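Local coordinates for putative N-acetylmuramoyl-L-alanine amidase,autolysin cwp6 (Peptoclostridium difficile, PDB 5J72), which is probably a zinc-dependent N-acetylmuramoyl-L-alanine amidase, an autolysin that cleaves peptidoglycan and is anchored to the cell wall by CWB2 modules, at residues S342-D345 / R346-N350; A475-K478 / K479-N483; L616-A619 / E620-K623. All coordinates share one frame; numbering follows the deposited sequence.

Contact 1. Residues S342-D345 / R346-N350; sequences SGAD and RHETN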
loop_
_atom_site.group_PDB
_atom_site.type_symbol
_atom_site.label_atom_id
_atom_site.label_comp_id
_atom_site.label_asym_id
_atom_site.label_seq_id
_atom_site.Cartn_x
_atom_site.Cartn_y
_atom_site.Cartn_z
ATOM N N SER A 342 -0.969 -10.761 -7.368
ATOM C CA SER A 342 0.301 -10.312 -7.976
ATOM C C SER A 342 0.152 -8.985 -8.653
ATOM O O SER A 342 -0.778 -8.266 -8.347
ATOM C CB SER A 342 0.802 -11.354 -8.988
ATOM O OG SER A 342 -0.175 -11.487 -10.009
ATOM N N GLY A 343 1.093 -8.612 -9.508
ATOM C CA GLY A 343 1.021 -7.316 -10.170
ATOM C C GLY A 343 2.204 -7.192 -11.105
ATOM O O GLY A 343 3.192 -7.856 -10.937
ATOM N N ALA A 344 2.091 -6.300 -12.110
ATOM C CA ALA A 344 3.160 -6.066 -13.088
ATOM C C ALA A 344 4.396 -5.510 -12.405
ATOM O O ALA A 344 5.508 -5.709 -12.865
ATOM C CB ALA A 344 2.658 -5.060 -14.128
ATOM N N ASP A 345 4.201 -4.769 -11.289
ATOM C CA ASP A 345 5.320 -4.240 -10.577
ATOM C C ASP A 345 4.953 -3.978 -9.066
ATOM O O ASP A 345 3.852 -4.352 -8.669
ATOM C CB ASP A 345 5.806 -2.930 -11.190
ATOM C CG ASP A 345 4.790 -1.778 -11.242
ATOM O OD1 ASP A 345 3.906 -1.710 -10.370
ATOM O OD2 ASP A 345 4.885 -0.946 -12.163
ATOM N N ARG A 346 5.860 -3.375 -8.289
ATOM C CA ARG A 346 5.627 -3.192 -6.830
ATOM C C ARG A 346 4.366 -2.340 -6.569
ATOM O O ARG A 346 3.700 -2.567 -5.553
ATOM C CB ARG A 346 6.894 -2.564 -6.162
ATOM C CG ARG A 346 7.108 -1.114 -6.594
ATOM C CD ARG A 346 8.423 -0.561 -6.047
ATOM N NE ARG A 346 9.543 -1.235 -6.669
ATOM C CZ ARG A 346 10.809 -0.872 -6.520
ATOM N NH1 ARG A 346 11.123 0.176 -5.769
ATOM N NH2 ARG A 346 11.773 -1.560 -7.110
ATOM N N HIS A 347 4.002 -1.387 -7.494
ATOM C CA HIS A 347 2.849 -0.534 -7.250
ATOM C C HIS A 347 1.597 -1.226 -7.569
ATOM O O HIS A 347 0.644 -1.124 -6.800
ATOM C CB HIS A 347 2.970 0.780 -8.028
ATOM C CG HIS A 347 4.253 1.482 -7.740
ATOM N ND1 HIS A 347 5.208 1.687 -8.713
ATOM C CD2 HIS A 347 4.735 2.039 -6.600
ATOM C CE1 HIS A 347 6.228 2.334 -8.167
ATOM N NE2 HIS A 347 5.972 2.559 -6.891
ATOM N N GLU A 348 1.550 -1.976 -8.724
ATOM C CA GLU A 348 0.334 -2.749 -8.995
ATOM C C GLU A 348 0.170 -3.806 -7.959
ATOM O O GLU A 348 -0.969 -4.083 -7.553
ATOM C CB GLU A 348 0.323 -3.427 -10.427
ATOM C CG GLU A 348 -1.134 -3.874 -10.707
ATOM C CD GLU A 348 -1.299 -4.416 -12.131
ATOM O OE1 GLU A 348 -0.300 -4.831 -12.699
ATOM O OE2 GLU A 348 -2.431 -4.415 -12.630
ATOM N N THR A 349 1.262 -4.413 -7.491
ATOM C CA THR A 349 1.044 -5.466 -6.467
ATOM C C THR A 349 0.512 -4.804 -5.116
ATOM O O THR A 349 -0.355 -5.337 -4.469
ATOM C CB THR A 349 2.375 -6.147 -6.181
ATOM O OG1 THR A 349 2.873 -6.719 -7.429
ATOM C CG2 THR A 349 2.205 -7.239 -5.142
ATOM N N ASN A 350 1.063 -3.643 -4.788
ATOM C CA ASN A 350 0.573 -2.914 -3.590
ATOM C C ASN A 350 -0.929 -2.643 -3.735
ATOM O O ASN A 350 -1.730 -2.907 -2.816
ATOM C CB ASN A 350 1.361 -1.635 -3.464
ATOM C CG ASN A 350 0.985 -0.865 -2.195
ATOM O OD1 ASN A 350 0.376 0.211 -2.299
ATOM N ND2 ASN A 350 1.306 -1.383 -0.963
HETATM O O HOH W 1 5.233 1.545 -11.518
#
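Asp345 and Glu348 lock the start of helix 346-357 to the loop before it, an N-terminal cap in the third CWB2 module. Asp345 is the N-cap. With CG held between the backbone N and the carbonyl carbon (chi1 60°), its OD1 turns back under the first turn and accepts Glu348 N at 2.9 Å, a straight bond. A second, weak bond comes to the same oxygen from His347 N. The return grip reaches one residue further back than in a classical capping box: Glu348, fully extended, sends OE1 to Ala344 N (2.9 Å), which meets the anti side of the carboxylate, 24° out of its plane. Packing is tight around Gly343, whose CA lies 3.8 Å from Glu348 OE1 and 4.1 Å from Thr349 CA. Close by, Asp345 O is held twice by one residue, by Thr349 N at 2.8 Å and by Thr349 OG1 from above the carbonyl plane.

The other side is bridged by water rather than closely packed. Asp345 OD2 takes no helix amide; a salt bridge to Lys623 NZ, which also bonds Tyr402 OH, rests on one of two lysine conformers and is doubtful. The His347 ring carries Arg346 CG over one face, while its NE2 bonds to Ser371 OG. Water 1, in the ring plane at the edge, joins His347 ND1 (2.8 Å) to Asp345 OD2 (2.6 Å), donating to the latter.

Contact 2. Residues A475-K478 / K479-N483; sequences AQEK and KYTLN. With ZN (zinc ion), chain I.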
loop_
_atom_site.group_PDB
_atom_site.type_symbol
_atom_site.label_atom_id
_atom_site.label_comp_id
_atom_site.label_asym_id
_atom_site.label_seq_id
_atom_site.Cartn_x
_atom_site.Cartn_y
_atom_site.Cartn_z
ATOM N N ALA A 475 -8.549 -13.621 -24.335
ATOM C CA ALA A 475 -8.137 -12.245 -24.323
ATOM C C ALA A 475 -9.264 -11.368 -24.749
ATOM O O ALA A 475 -10.026 -11.686 -25.698
ATOM C CB ALA A 475 -6.941 -12.067 -25.299
ATOM N N GLN A 476 -9.385 -10.235 -24.038
ATOM C CA GLN A 476 -10.386 -9.233 -24.339
ATOM C C GLN A 476 -9.667 -7.928 -24.537
ATOM O O GLN A 476 -8.897 -7.523 -23.654
ATOM C CB GLN A 476 -11.361 -9.088 -23.171
ATOM C CG GLN A 476 -12.362 -10.257 -23.103
ATOM C CD GLN A 476 -13.329 -10.001 -21.986
ATOM O OE1 GLN A 476 -12.990 -10.155 -20.806
ATOM N NE2 GLN A 476 -14.541 -9.568 -22.306
ATOM N N GLU A 477 -9.921 -7.241 -25.656
ATOM C CA GLU A 477 -9.275 -5.955 -25.918
ATOM C C GLU A 477 -9.426 -4.961 -24.714
ATOM O O GLU A 477 -8.446 -4.272 -24.359
ATOM C CB GLU A 477 -9.885 -5.339 -27.184
ATOM C CG GLU A 477 -9.266 -3.982 -27.562
ATOM C CD GLU A 477 -9.881 -3.393 -28.837
ATOM O OE1 GLU A 477 -9.459 -2.305 -29.245
ATOM O OE2 GLU A 477 -10.800 -4.007 -29.418
ATOM N N LYS A 478 -10.631 -4.853 -24.113
ATOM C CA LYS A 478 -10.847 -3.886 -23.018
ATOM C C LYS A 478 -9.911 -4.116 -21.818
ATOM O O LYS A 478 -9.570 -3.160 -21.098
ATOM C CB LYS A 478 -12.328 -3.894 -22.555
ATOM C CG LYS A 478 -12.728 -5.135 -21.716
ATOM C CD LYS A 478 -14.089 -4.841 -20.989
ATOM C CE LYS A 478 -14.775 -6.089 -20.462
ATOM N NZ LYS A 478 -15.867 -5.687 -19.493
ATOM N N LYS A 479 -9.465 -5.333 -21.592
ATOM C CA LYS A 479 -8.568 -5.491 -20.447
ATOM C C LYS A 479 -7.082 -5.256 -20.859
ATOM O O LYS A 479 -6.276 -4.785 -20.053
ATOM C CB LYS A 479 -8.632 -6.895 -19.923
ATOM C CG LYS A 479 -10.046 -7.257 -19.493
ATOM C CD LYS A 479 -10.125 -8.705 -19.168
ATOM C CE LYS A 479 -11.471 -9.012 -18.551
ATOM N NZ LYS A 479 -11.579 -10.457 -18.268
ATOM N N TYR A 480 -6.738 -5.620 -22.101
ATOM C CA TYR A 480 -5.361 -5.418 -22.513
ATOM C C TYR A 480 -5.179 -3.931 -22.714
ATOM O O TYR A 480 -4.066 -3.429 -22.459
ATOM C CB TYR A 480 -5.105 -6.141 -23.840
ATOM C CG TYR A 480 -4.570 -7.525 -23.614
ATOM C CD1 TYR A 480 -3.219 -7.807 -23.803
ATOM C CD2 TYR A 480 -5.415 -8.565 -23.235
ATOM C CE1 TYR A 480 -2.721 -9.084 -23.624
ATOM C CE2 TYR A 480 -4.922 -9.857 -23.052
ATOM C CZ TYR A 480 -3.574 -10.111 -23.252
ATOM O OH TYR A 480 -3.055 -11.378 -23.104
ATOM N N THR A 481 -6.248 -3.212 -23.159
ATOM C CA THR A 481 -5.981 -1.774 -23.351
ATOM C C THR A 481 -5.833 -1.149 -21.993
ATOM O O THR A 481 -4.999 -0.235 -21.837
ATOM C CB THR A 481 -7.112 -1.034 -24.136
ATOM O OG1 THR A 481 -8.337 -1.131 -23.413
ATOM C CG2 THR A 481 -7.326 -1.615 -25.517
ATOM N N LEU A 482 -6.655 -1.564 -21.009
ATOM C CA LEU A 482 -6.489 -0.948 -19.678
ATOM C C LEU A 482 -5.073 -1.236 -19.055
ATOM O O LEU A 482 -4.435 -0.329 -18.529
ATOM C CB LEU A 482 -7.589 -1.428 -18.678
ATOM C CG LEU A 482 -7.397 -0.828 -17.276
ATOM C CD1 LEU A 482 -7.509 0.681 -17.322
ATOM C CD2 LEU A 482 -8.456 -1.446 -16.362
ATOM N N ASN A 483 -4.612 -2.494 -19.102
ATOM C CA ASN A 483 -3.280 -2.821 -18.529
ATOM C C ASN A 483 -2.155 -2.067 -19.316
ATOM O O ASN A 483 -1.220 -1.599 -18.704
ATOM C CB ASN A 483 -3.046 -4.297 -18.601
ATOM C CG ASN A 483 -4.002 -5.012 -17.666
ATOM O OD1 ASN A 483 -4.343 -4.439 -16.609
ATOM N ND2 ASN A 483 -4.560 -6.182 -18.048
HETATM ZN ZN ZN I . -10.765 -1.080 -30.544
HETATM O O HOH W 2 -11.950 -2.826 -31.574
HETATM O O HOH W 3 -11.928 0.140 -31.889
HETATM O O HOH W 4 -9.530 -1.627 -32.229
#
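Gln476 and Lys479 both set CG opposite the carbonyl carbon (chi1 -76° and -59°), and their extended chains meet at the ends, where Lys479 NZ makes a weak bond of 2.9 Å to Gln476 OE1. Glu477 takes another course: CG lies anti to the backbone N (chi1 -179°) and the chain stays straight to the carboxylate, which carries it away from the helix and onto the zinc ion. On the way its CG passes Thr481 CG2 at 3.7 Å, while Thr481 OG1 points off to bond with Gly459 O. The zinc ion takes Glu477 OE1 at 2.2 Å and leaves Glu477 OE2 to accept a hydrogen bond from water 2 (2.7 Å), itself a zinc ligand. His460, His530 and waters 3 and 4 complete a six-ligand site. Tyr531 N and Ala467 N bond to OE1 and OE2 respectively, a second shell that probably holds the carboxylate against rotation.

This is the metal centre of an Amidase_3 domain, and the glutamate sits on the first residue of helix 477-494, directly after the short strand 475-476, which pairs antiparallel with strand 468-469. Gln476 is the N-cap. Its carbonyl oxygen is shared by two donors: Tyr480 N in the carbonyl plane (3.3 Å) and Lys479 N from above that plane. The same oxygen lies at the edge of the Tyr480 ring, near its plane, and Ala475 CB touches CE2 at 3.7 Å. Lys478 leads its extended chain to Gly462 O, to which NZ bonds, and to Asp506 OD2, with which NZ forms a salt bridge.

Contact 3. Residues L616-A619 / E620-K623; sequences LNTA and EKVK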
loop_
_atom_site.group_PDB
_atom_site.type_symbol
_atom_site.label_atom_id
_atom_site.label_comp_id
_atom_site.label_asym_id
_atom_site.label_seq_id
_atom_site.Cartn_x
_atom_site.Cartn_y
_atom_site.Cartn_z
ATOM N N LEU A 616 3.142 -10.601 -25.925
ATOM C CA LEU A 616 2.359 -9.899 -24.883
ATOM C C LEU A 616 1.673 -10.898 -23.916
ATOM O O LEU A 616 0.617 -10.599 -23.348
ATOM C CB LEU A 616 1.273 -9.049 -25.555
ATOM C CG LEU A 616 1.796 -7.999 -26.485
ATOM C CD1 LEU A 616 0.685 -7.549 -27.444
ATOM C CD2 LEU A 616 2.320 -6.862 -25.651
ATOM N N ASN A 617 2.290 -12.052 -23.695
ATOM C CA ASN A 617 1.632 -13.063 -22.866
ATOM C C ASN A 617 1.978 -13.046 -21.368
ATOM O O ASN A 617 1.739 -14.027 -20.704
ATOM C CB ASN A 617 1.908 -14.445 -23.458
ATOM C CG ASN A 617 3.369 -14.815 -23.539
ATOM O OD1 ASN A 617 4.238 -14.128 -22.978
ATOM N ND2 ASN A 617 3.735 -15.909 -24.212
ATOM N N THR A 618 2.529 -11.944 -20.828
ATOM C CA THR A 618 2.775 -11.815 -19.384
ATOM C C THR A 618 2.469 -10.343 -19.034
ATOM O O THR A 618 2.502 -9.497 -19.932
ATOM C CB THR A 618 4.236 -12.129 -19.011
ATOM O OG1 THR A 618 5.071 -11.142 -19.644
ATOM C CG2 THR A 618 4.679 -13.520 -19.468
ATOM N N ALA A 619 2.217 -10.031 -17.772
ATOM C CA ALA A 619 1.866 -8.682 -17.373
ATOM C C ALA A 619 3.090 -7.817 -17.624
ATOM O O ALA A 619 2.966 -6.657 -17.976
ATOM C CB ALA A 619 1.446 -8.666 -15.882
ATOM N N GLU A 620 4.263 -8.341 -17.473
ATOM C CA GLU A 620 5.464 -7.540 -17.649
ATOM C C GLU A 620 5.657 -7.132 -19.132
ATOM O O GLU A 620 6.094 -6.000 -19.404
ATOM C CB GLU A 620 6.657 -8.326 -17.080
ATOM C CG GLU A 620 6.580 -8.339 -15.554
ATOM C CD GLU A 620 5.671 -9.453 -14.973
ATOM O OE1 GLU A 620 5.431 -9.409 -13.753
ATOM O OE2 GLU A 620 5.215 -10.354 -15.717
ATOM N N LYS A 621 5.378 -8.028 -20.128
ATOM C CA LYS A 621 5.425 -7.692 -21.539
ATOM C C LYS A 621 4.367 -6.642 -21.899
ATOM O O LYS A 621 4.640 -5.733 -22.690
ATOM C CB LYS A 621 5.203 -8.960 -22.353
ATOM C CG LYS A 621 6.436 -9.873 -22.281
ATOM C CD LYS A 621 6.122 -11.182 -22.956
ATOM C CE LYS A 621 7.086 -12.286 -22.557
ATOM N NZ LYS A 621 6.989 -13.392 -23.553
ATOM N N VAL A 622 3.151 -6.758 -21.310
ATOM C CA VAL A 622 2.131 -5.743 -21.578
ATOM C C VAL A 622 2.600 -4.431 -20.993
ATOM O O VAL A 622 2.399 -3.370 -21.574
ATOM C CB VAL A 622 0.763 -6.182 -20.982
ATOM C CG1 VAL A 622 -0.245 -5.003 -21.049
ATOM C CG2 VAL A 622 0.243 -7.373 -21.751
ATOM N N LYS A 623 3.254 -4.500 -19.810
ATOM C CA LYS A 623 3.759 -3.273 -19.216
ATOM C C LYS A 623 4.850 -2.651 -20.185
ATOM O O LYS A 623 4.894 -1.447 -20.357
ATOM C CB LYS A 623 4.358 -3.573 -17.848
ATOM C CG LYS A 623 4.910 -2.297 -17.233
ATOM C CD LYS A 623 5.465 -2.522 -15.824
ATOM C CE LYS A 623 5.483 -1.184 -15.094
ATOM N NZ LYS A 623 4.099 -0.629 -14.877
#
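Lys621 reaches back across Thr618 to Asn617, and its torsions set the path. CG lies anti to the carbonyl carbon (chi1 -72°) and the remaining chain is extended, bringing Lys621 CG within 3.2 Å of Thr618 OG1 before Lys621 NZ arrives at Asn617 OD1, 2.9 Å away. The ammonium comes in somewhat out of the amide plane, tilted 23° from it. Asn617 folds its amide back toward the helix to take this bond, and a weak bond from the same NZ to Asp614 O gives the lysine a second hold at the end of helix 610-614.

Thr618 is the N-cap of helix 619-637, the C-terminal helix of the amidase domain. Its OG1 stands between the backbone N and the carbonyl carbon (chi1 64°), where it accepts Lys621 N at 3.2 Å in a nearly straight bond, the usual reach from N-cap to third helical residue. Thr618 O, meanwhile, accepts Val622 N at 3.1 Å. The one threonine therefore satisfies two amides of the first turn, and Ala619 O takes the next, Lys623 N, at 2.8 Å.

Behind the cap, methyls lie against backbone carbonyls and one loose apolar pair forms. The two Val622 methyls divide the work: CG2 rests against Leu616 O at 3.6 Å and more loosely against Leu616 CB (4.3 Å), while CG1 packs on Asn483 CB of helix 477-494, where the valine also touches Tyr480 and Thr484. Leu616, lodged against Phe570 and Met572, lays its CD2 methyl beside Lys621 O at 3.9 Å.

All three contacts are helix starts, but their places in the fold set their chemistry. Contact 1 lies on the surface of a CWB2 module and is almost wholly polar; contacts 2 and 3 are partly buried and belong to the amidase domain, their centres about 11 Å apart. An acidic side chain caps contact 1 and a threonine hydroxyl caps contact 3, whereas in contact 2 the helix start supplies a metal ligand. Contacts 2 and 3 pack together through Tyr480 and Asn483 against Leu616 O and Val622. Between modules the link from contact 1 to contact 3 is an ionic pair that depends on one of two lysine conformers. Contact 1 does not touch contact 2.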